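Local coordinates for protein fructose-bisphosphate aldolase (Plasmodium falciparum, PDB 4TR9) that is a class I fructose-bisphosphate aldolase of the TIM-barrel fold that binds 38D in a pocket of its barrel, at residues L37-S42 / L68-K73; G81-E86 / A148-W153; D51-E56 / S315-W320. All coordinates share one frame; numbering follows the deposited sequence.

Contacts 1 and 2 are buried and share the parallel barrel sheet, in which strands 35-39 and 79-84 are neighbours; contact 3 is only partly buried and joins elements of the outer helical layer. Contact 1 packs the outward side of strand 35-39 against helix 59-70, while contact 2 joins strands 79-84 and 150-157 side chain to side chain inside the barrel. Contacts 1 and 2 both touch 38D, so apolar packing adjoins the charges of Asp-40 and Lys-152. Contact 3 has no part in that pocket and rests on Ile-53 and Leu-55 packing on Leu-317 and the indole of Trp-320, but it meets contact 1 through Leu-68, which packs on Trp-320 and Val-316.

Contact 1: L37-S42 / L68-K73; sequences LAADES and LLFGTK. With 38D (N'-[(E)-(2,4-dichlorophenyl)methylidene]-3,4-dihydroxybenzohydrazide), chain K.
Two side chains of strand 35-39, Leu-37 and Ala-39, point toward the last turn of helix 59-70, where Leu-69 and Phe-70 receive them. The ring of Phe-70 is met at its edge rather than over a face. Its CG lies anti to the carbonyl carbon (chi1 -51°), which swings the far end of the ring to the strand although the side chain does not start out in that direction. Leu-37, with CG anti to its backbone N (chi1 170°), crosses the ring obliquely and brings CD2 in plane with it, 4.0 Å from Phe-70 CE1. The methyl of Ala-39 follows along the same edge, its CB 3.9 Å from Phe-70 CZ. Leu-69 completes the group: its extended chain carries CD1 to 4.2 Å from Ala-39 CB, while its own CB lies 4.4 Å from Leu-37 CD2. Phe-70 also touches Ala-82 and Leu-84 of strand 79-84 and Leu-102 and Leu-103 of helix 99-105, so the ring sits between that strand and that helix. A barrel strand thus packs its outward side chains on a helix of the surrounding layer, as in a TIM barrel.

Ala-38 and Asp-40 serve the 38D pocket instead. Ala-38 CB is 4.0 Å from 38D O07, and Asp-40 points away from the helix with its CG in the crowded position between N and carbonyl carbon. There OD1 accepts a weak hydrogen bond from 38D O07 at 3.3 Å and lies 3.2 Å from 38D C05, while OD2 forms a salt bridge with Lys-152. No hydrogen bond links the two segments, so dispersion and burial hold strand to helix; on the ligand side, the nearby ammonium of Lys-152 would probably favour the charged form of Asp-40.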
# COMPACT_ATOMS: atom_id res chain seq x y z
N LEU A 37 18.86 -4.60 -29.82
CA LEU A 37 19.48 -3.36 -30.27
C LEU A 37 18.55 -2.17 -30.03
O LEU A 37 17.46 -2.11 -30.60
CB LEU A 37 19.85 -3.45 -31.75
CG LEU A 37 20.28 -2.15 -32.43
CD1 LEU A 37 21.56 -1.60 -31.81
CD2 LEU A 37 20.44 -2.34 -33.93
N ALA A 38 19.00 -1.24 -29.20
CA ALA A 38 18.20 -0.06 -28.89
C ALA A 38 18.49 1.08 -29.86
O ALA A 38 19.40 1.88 -29.63
CB ALA A 38 18.46 0.39 -27.45
N ALA A 39 17.72 1.14 -30.94
CA ALA A 39 17.89 2.19 -31.94
C ALA A 39 16.64 3.06 -32.04
O ALA A 39 16.21 3.42 -33.13
CB ALA A 39 18.22 1.58 -33.29
N ASP A 40 16.06 3.38 -30.88
CA ASP A 40 14.84 4.17 -30.84
C ASP A 40 15.08 5.58 -30.30
O ASP A 40 14.31 6.08 -29.49
CB ASP A 40 13.78 3.46 -29.98
CG ASP A 40 14.32 3.04 -28.63
OD1 ASP A 40 15.52 2.72 -28.54
OD2 ASP A 40 13.54 3.02 -27.66
N GLU A 41 16.15 6.21 -30.77
CA GLU A 41 16.47 7.57 -30.37
C GLU A 41 15.50 8.56 -31.00
O GLU A 41 15.16 8.45 -32.18
CB GLU A 41 17.91 7.94 -30.76
CG GLU A 41 18.98 7.08 -30.11
CD GLU A 41 19.19 5.76 -30.83
OE1 GLU A 41 18.66 5.59 -31.94
OE2 GLU A 41 19.89 4.88 -30.27
N SER A 42 15.05 9.53 -30.21
CA SER A 42 14.15 10.56 -30.71
C SER A 42 14.90 11.53 -31.63
O SER A 42 16.11 11.40 -31.82
CB SER A 42 13.50 11.33 -29.56
OG SER A 42 14.46 12.01 -28.78
N LEU A 68 21.78 1.45 -42.26
CA LEU A 68 23.10 0.87 -42.06
C LEU A 68 23.07 -0.18 -40.97
O LEU A 68 23.71 -1.22 -41.07
CB LEU A 68 24.11 1.97 -41.73
CG LEU A 68 25.58 1.60 -41.50
CD1 LEU A 68 26.47 2.72 -41.99
CD2 LEU A 68 25.86 1.31 -40.03
N LEU A 69 22.31 0.10 -39.91
CA LEU A 69 22.21 -0.81 -38.78
C LEU A 69 21.40 -2.06 -39.13
O LEU A 69 21.87 -3.18 -38.95
CB LEU A 69 21.57 -0.10 -37.58
CG LEU A 69 22.30 1.11 -37.01
CD1 LEU A 69 21.49 1.74 -35.89
CD2 LEU A 69 23.69 0.72 -36.52
N PHE A 70 20.19 -1.85 -39.64
CA PHE A 70 19.26 -2.95 -39.86
C PHE A 70 19.58 -3.71 -41.14
O PHE A 70 19.15 -4.85 -41.31
CB PHE A 70 17.82 -2.42 -39.91
CG PHE A 70 17.45 -1.55 -38.74
CD1 PHE A 70 18.04 -1.75 -37.50
CD2 PHE A 70 16.53 -0.53 -38.88
CE1 PHE A 70 17.70 -0.95 -36.42
CE2 PHE A 70 16.19 0.27 -37.81
CZ PHE A 70 16.78 0.06 -36.58
N GLY A 71 20.34 -3.08 -42.03
CA GLY A 71 20.71 -3.71 -43.29
C GLY A 71 21.99 -4.51 -43.18
O GLY A 71 22.52 -4.99 -44.18
N THR A 72 22.49 -4.65 -41.96
CA THR A 72 23.73 -5.39 -41.72
C THR A 72 23.52 -6.89 -41.88
O THR A 72 22.82 -7.52 -41.10
CB THR A 72 24.28 -5.11 -40.31
OG1 THR A 72 24.54 -3.71 -40.16
CG2 THR A 72 25.57 -5.88 -40.08
N LYS A 73 24.14 -7.45 -42.91
CA LYS A 73 24.03 -8.88 -43.19
C LYS A 73 24.72 -9.71 -42.12
O LYS A 73 25.94 -9.64 -41.96
CB LYS A 73 24.61 -9.20 -44.57
CG LYS A 73 23.82 -8.60 -45.73
CD LYS A 73 24.48 -8.90 -47.07
CE LYS A 73 25.76 -8.11 -47.26
NZ LYS A 73 25.51 -6.64 -47.34
N12 38D K . 16.74 10.70 -23.96
C13 38D K . 18.00 10.95 -23.32
C15 38D K . 17.48 13.38 -23.53
C17 38D K . 18.30 15.01 -21.99
C20 38D K . 18.87 12.71 -21.68
C01 38D K . 16.63 6.38 -24.09
C02 38D K . 16.67 4.99 -24.11
O03 38D K . 17.17 4.25 -23.02
C04 38D K . 16.21 4.31 -25.24
C05 38D K . 15.71 5.02 -26.32
C06 38D K . 15.67 6.40 -26.29
O07 38D K . 16.23 2.90 -25.29
C08 38D K . 16.12 7.08 -25.18
C09 38D K . 16.07 8.61 -25.19
O10 38D K . 15.54 9.19 -26.13
N11 38D K . 16.67 9.31 -24.09
C14 38D K . 18.12 12.39 -22.82
C16 38D K . 17.56 14.70 -23.12
CL1 38D K . 18.39 16.68 -21.49
C19 38D K . 18.95 14.03 -21.27
CL2 38D K . 19.70 11.48 -20.76

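Contact 2: G81-E86 / A148-W153; sequences GAILFE and ARFAKW. With 38D (N'-[(E)-(2,4-dichlorophenyl)methylidene]-3,4-dihydroxybenzohydrazide), chain K.
Ile-83 stands at the centre of this contact, its CG1-CD1 branch lying against Phe-150 at CG1 and against Lys-152 at CD1. CG1 meets the edge of the phenyl ring, 3.6 Å from Phe-150 CE1, the two side chains crossing at about a right angle. At the tip, Ile-83 CD1 lies 4.0 Å from Lys-152 CD. The other branch, Ile-83 CG2, also faces this lysine, 4.1 Å from Lys-152 CB. The same ring edge approaches the backbone, with Phe-150 CZ 4.0 Å from Ala-82 N. Gly-81, which has no side chain to stand in the way, brings CA to 4.3 Å from Phe-150 CE2.

Lys-152 leaves its strand with CG anti to the backbone N and then bends at chi2 and chi3. This brings NZ 3.0 Å from 38D O07; the ammonium also has a long, weak ion pair with Glu-195. Around this shell, Ile-109, Val-191 and Ile-193 pack on Phe-150.

Strand 109-113 separates the two strands in the sheet, and the axes of the short segments 81-84 and 150-153 approach to 7.9 Å at 54°. Inward side chains from alternate strands interdigitate in this way in the core of a TIM barrel, and here Lys-152 extends from that layer into the 38D pocket.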
# COMPACT_ATOMS: atom_id res chain seq x y z
N GLY A 81 16.12 -8.72 -31.42
CA GLY A 81 15.15 -7.68 -31.67
C GLY A 81 15.76 -6.29 -31.69
O GLY A 81 16.81 -6.05 -31.10
N ALA A 82 15.09 -5.38 -32.39
CA ALA A 82 15.55 -4.00 -32.48
C ALA A 82 14.41 -3.03 -32.19
O ALA A 82 13.36 -3.09 -32.82
CB ALA A 82 16.15 -3.72 -33.85
N ILE A 83 14.63 -2.14 -31.22
CA ILE A 83 13.62 -1.17 -30.83
C ILE A 83 13.69 0.05 -31.74
O ILE A 83 14.75 0.65 -31.91
CB ILE A 83 13.80 -0.73 -29.37
CG1 ILE A 83 14.07 -1.94 -28.48
CG2 ILE A 83 12.57 0.03 -28.90
CD1 ILE A 83 14.32 -1.59 -27.03
N LEU A 84 12.55 0.42 -32.32
CA LEU A 84 12.50 1.54 -33.26
C LEU A 84 11.77 2.74 -32.68
O LEU A 84 10.98 2.62 -31.76
CB LEU A 84 11.82 1.11 -34.56
CG LEU A 84 12.16 -0.25 -35.16
CD1 LEU A 84 11.45 -0.43 -36.50
CD2 LEU A 84 13.66 -0.41 -35.32
N PHE A 85 12.06 3.91 -33.24
CA PHE A 85 11.27 5.11 -32.97
C PHE A 85 10.07 5.09 -33.90
O PHE A 85 10.07 4.36 -34.90
CB PHE A 85 12.11 6.37 -33.16
CG PHE A 85 11.45 7.63 -32.66
CD1 PHE A 85 11.39 7.90 -31.30
CD2 PHE A 85 10.89 8.54 -33.54
CE1 PHE A 85 10.78 9.05 -30.83
CE2 PHE A 85 10.29 9.69 -33.08
CZ PHE A 85 10.23 9.95 -31.72
N GLU A 86 9.05 5.88 -33.59
CA GLU A 86 7.82 5.90 -34.38
C GLU A 86 8.08 6.20 -35.85
O GLU A 86 7.50 5.57 -36.74
CB GLU A 86 6.84 6.93 -33.81
CG GLU A 86 5.53 7.03 -34.59
CD GLU A 86 4.60 8.09 -34.03
OE1 GLU A 86 4.88 8.61 -32.94
OE2 GLU A 86 3.59 8.39 -34.70
N ALA A 148 5.48 -4.24 -35.45
CA ALA A 148 6.03 -4.28 -34.10
C ALA A 148 5.43 -5.44 -33.30
O ALA A 148 4.24 -5.74 -33.42
CB ALA A 148 5.78 -2.97 -33.38
N ARG A 149 6.26 -6.09 -32.49
CA ARG A 149 5.82 -7.22 -31.69
C ARG A 149 6.16 -7.04 -30.21
O ARG A 149 5.75 -7.84 -29.37
CB ARG A 149 6.43 -8.52 -32.22
CG ARG A 149 5.84 -8.98 -33.54
CD ARG A 149 4.35 -9.25 -33.41
NE ARG A 149 3.74 -9.63 -34.68
CZ ARG A 149 3.17 -8.77 -35.52
NH1 ARG A 149 2.63 -9.20 -36.65
NH2 ARG A 149 3.12 -7.48 -35.22
N PHE A 150 6.91 -5.99 -29.90
CA PHE A 150 7.18 -5.64 -28.51
C PHE A 150 7.40 -4.14 -28.36
O PHE A 150 7.80 -3.46 -29.31
CB PHE A 150 8.38 -6.43 -27.97
CG PHE A 150 9.71 -6.01 -28.55
CD1 PHE A 150 10.51 -5.09 -27.89
CD2 PHE A 150 10.18 -6.58 -29.73
CE1 PHE A 150 11.74 -4.72 -28.41
CE2 PHE A 150 11.41 -6.21 -30.25
CZ PHE A 150 12.19 -5.28 -29.59
N ALA A 151 7.12 -3.61 -27.18
CA ALA A 151 7.19 -2.17 -26.94
C ALA A 151 8.15 -1.83 -25.81
O ALA A 151 8.62 -2.71 -25.08
CB ALA A 151 5.81 -1.62 -26.64
N LYS A 152 8.44 -0.54 -25.66
CA LYS A 152 9.36 -0.08 -24.62
C LYS A 152 8.86 1.22 -23.97
O LYS A 152 8.18 2.02 -24.61
CB LYS A 152 10.76 0.12 -25.19
CG LYS A 152 11.87 -0.00 -24.16
CD LYS A 152 12.94 1.03 -24.39
CE LYS A 152 12.36 2.43 -24.31
NZ LYS A 152 13.39 3.48 -24.51
N TRP A 153 9.22 1.42 -22.71
CA TRP A 153 8.72 2.54 -21.92
C TRP A 153 9.74 2.87 -20.84
O TRP A 153 9.89 2.14 -19.86
CB TRP A 153 7.36 2.18 -21.31
CG TRP A 153 6.74 3.17 -20.35
CD1 TRP A 153 7.21 3.53 -19.12
CD2 TRP A 153 5.49 3.85 -20.51
NE1 TRP A 153 6.34 4.42 -18.52
CE2 TRP A 153 5.28 4.63 -19.36
CE3 TRP A 153 4.53 3.90 -21.53
CZ2 TRP A 153 4.16 5.44 -19.19
CZ3 TRP A 153 3.42 4.70 -21.37
CH2 TRP A 153 3.24 5.46 -20.20
N12 38D K . 16.74 10.70 -23.96
C13 38D K . 18.00 10.95 -23.32
C15 38D K . 17.48 13.38 -23.53
C17 38D K . 18.30 15.01 -21.99
C20 38D K . 18.87 12.71 -21.68
C01 38D K . 16.63 6.38 -24.09
C02 38D K . 16.67 4.99 -24.11
O03 38D K . 17.17 4.25 -23.02
C04 38D K . 16.21 4.31 -25.24
C05 38D K . 15.71 5.02 -26.32
C06 38D K . 15.67 6.40 -26.29
O07 38D K . 16.23 2.90 -25.29
C08 38D K . 16.12 7.08 -25.18
C09 38D K . 16.07 8.61 -25.19
O10 38D K . 15.54 9.19 -26.13
N11 38D K . 16.67 9.31 -24.09
C14 38D K . 18.12 12.39 -22.82
C16 38D K . 17.56 14.70 -23.12
CL1 38D K . 18.39 16.68 -21.49
C19 38D K . 18.95 14.03 -21.27
CL2 38D K . 19.70 11.48 -20.76

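Contact 3: D51-E56 / S315-W320; sequences DNIKLE and SVLNTW
Ile-53, in the loop after helix 43-52, is the side chain that fills this contact. It points toward helix 310-320, and its CB already lies 4.1 Å from Leu-317 O. At CB the chain divides. CG2, anti to the carbonyl carbon, settles over the helix backbone, 3.3 Å from Leu-317 O, and also approaches the amide tip of Asn-318, whose OD1 is 3.7 Å from it. CG1 takes the crowded place between N and carbonyl carbon (chi1 58°), and from there the branch runs extended to CD1 (chi2 179°). That tip methyl lies 3.8 Å from Leu-317 CD2, the two side chains crossing at about a right angle, and comes more loosely within 4.5 Å of Trp-320 CE3.

Two residues on, Leu-55 continues the apolar surface. Its CG is anti to the backbone N (chi1 178°), and CD2 reaches the benzo part of the indole, 3.8 Å from Trp-320 CZ3 and 4.0 Å from Trp-320 CH2, again with the chains crossing at about a right angle. Trp-320 also meets Phe-50 and the ring of Tyr-65, which lines up at a shallow angle to it.

Between Ile-53 and Leu-55 the chain turns at Lys-54, which has positive phi and whose N bonds to Asp-51 O. No hydrogen bond crosses between the segments. Helix 310-320 follows strand 303-308 of the barrel sheet, and the contact joins the loop after helix 43-52 to it in the outer helical layer of a TIM barrel.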
# COMPACT_ATOMS: atom_id res chain seq x y z
N ASP A 51 25.72 15.33 -34.38
CA ASP A 51 26.53 16.51 -34.11
C ASP A 51 27.96 16.14 -33.75
O ASP A 51 28.91 16.85 -34.09
CB ASP A 51 25.91 17.35 -32.99
CG ASP A 51 24.57 17.93 -33.38
OD1 ASP A 51 24.34 18.17 -34.58
OD2 ASP A 51 23.73 18.16 -32.47
N ASN A 52 28.12 15.01 -33.05
CA ASN A 52 29.44 14.56 -32.62
C ASN A 52 30.32 14.14 -33.79
O ASN A 52 31.53 14.34 -33.77
CB ASN A 52 29.30 13.40 -31.63
CG ASN A 52 28.61 13.81 -30.34
OD1 ASN A 52 28.66 14.98 -29.95
ND2 ASN A 52 27.97 12.86 -29.68
N ILE A 53 29.70 13.54 -34.81
CA ILE A 53 30.43 13.13 -36.00
C ILE A 53 30.31 14.17 -37.10
O ILE A 53 30.64 13.90 -38.26
CB ILE A 53 29.92 11.77 -36.53
CG1 ILE A 53 28.43 11.84 -36.84
CG2 ILE A 53 30.22 10.67 -35.53
CD1 ILE A 53 27.86 10.56 -37.40
N LYS A 54 29.84 15.36 -36.73
CA LYS A 54 29.67 16.47 -37.66
C LYS A 54 28.79 16.08 -38.84
O LYS A 54 29.27 15.90 -39.96
CB LYS A 54 31.03 16.99 -38.15
CG LYS A 54 31.68 18.01 -37.24
CD LYS A 54 32.10 17.40 -35.90
CE LYS A 54 32.45 18.48 -34.89
NZ LYS A 54 32.80 17.90 -33.57
N LEU A 55 27.50 15.94 -38.57
CA LEU A 55 26.54 15.50 -39.57
C LEU A 55 25.20 16.20 -39.36
O LEU A 55 24.72 16.31 -38.23
CB LEU A 55 26.36 13.98 -39.52
CG LEU A 55 25.35 13.36 -40.47
CD1 LEU A 55 25.75 13.60 -41.92
CD2 LEU A 55 25.20 11.87 -40.19
N GLU A 56 24.60 16.68 -40.45
CA GLU A 56 23.32 17.37 -40.36
C GLU A 56 22.19 16.39 -40.04
O GLU A 56 22.14 15.29 -40.59
CB GLU A 56 23.03 18.13 -41.66
CG GLU A 56 22.96 17.27 -42.92
CD GLU A 56 24.32 16.94 -43.51
OE1 GLU A 56 25.34 17.09 -42.80
OE2 GLU A 56 24.38 16.55 -44.69
N SER A 315 30.79 3.41 -31.62
CA SER A 315 31.92 3.27 -32.53
C SER A 315 31.47 3.20 -33.99
O SER A 315 32.24 3.52 -34.90
CB SER A 315 32.74 2.02 -32.17
OG SER A 315 33.35 2.16 -30.91
N VAL A 316 30.23 2.77 -34.20
CA VAL A 316 29.68 2.67 -35.54
C VAL A 316 29.54 4.05 -36.17
O VAL A 316 29.93 4.27 -37.32
CB VAL A 316 28.31 1.97 -35.54
CG1 VAL A 316 27.70 1.97 -36.93
CG2 VAL A 316 28.44 0.56 -35.01
N LEU A 317 28.98 4.98 -35.41
CA LEU A 317 28.81 6.36 -35.85
C LEU A 317 30.14 7.03 -36.16
O LEU A 317 30.27 7.77 -37.14
CB LEU A 317 28.05 7.17 -34.80
CG LEU A 317 26.54 6.93 -34.70
CD1 LEU A 317 26.02 7.31 -33.32
CD2 LEU A 317 25.82 7.73 -35.78
N ASN A 318 31.14 6.75 -35.33
CA ASN A 318 32.48 7.32 -35.52
C ASN A 318 33.14 6.80 -36.80
O ASN A 318 33.90 7.52 -37.45
CB ASN A 318 33.37 7.01 -34.32
CG ASN A 318 32.89 7.70 -33.05
OD1 ASN A 318 32.39 8.82 -33.10
ND2 ASN A 318 33.06 7.03 -31.92
N THR A 319 32.85 5.55 -37.14
CA THR A 319 33.41 4.94 -38.34
C THR A 319 32.67 5.40 -39.59
O THR A 319 33.28 5.69 -40.61
CB THR A 319 33.37 3.40 -38.25
OG1 THR A 319 34.04 2.97 -37.06
CG2 THR A 319 34.04 2.78 -39.46
N TRP A 320 31.35 5.46 -39.48
CA TRP A 320 30.50 5.84 -40.61
C TRP A 320 30.68 7.31 -40.99
O TRP A 320 30.99 7.62 -42.14
CB TRP A 320 29.03 5.56 -40.27
CG TRP A 320 28.07 5.96 -41.33
CD1 TRP A 320 28.12 5.63 -42.66
CD2 TRP A 320 26.88 6.74 -41.17
NE1 TRP A 320 27.05 6.17 -43.32
CE2 TRP A 320 26.27 6.86 -42.43
CE3 TRP A 320 26.27 7.37 -40.07
CZ2 TRP A 320 25.09 7.57 -42.63
CZ3 TRP A 320 25.10 8.07 -40.27
CH2 TRP A 320 24.52 8.17 -41.54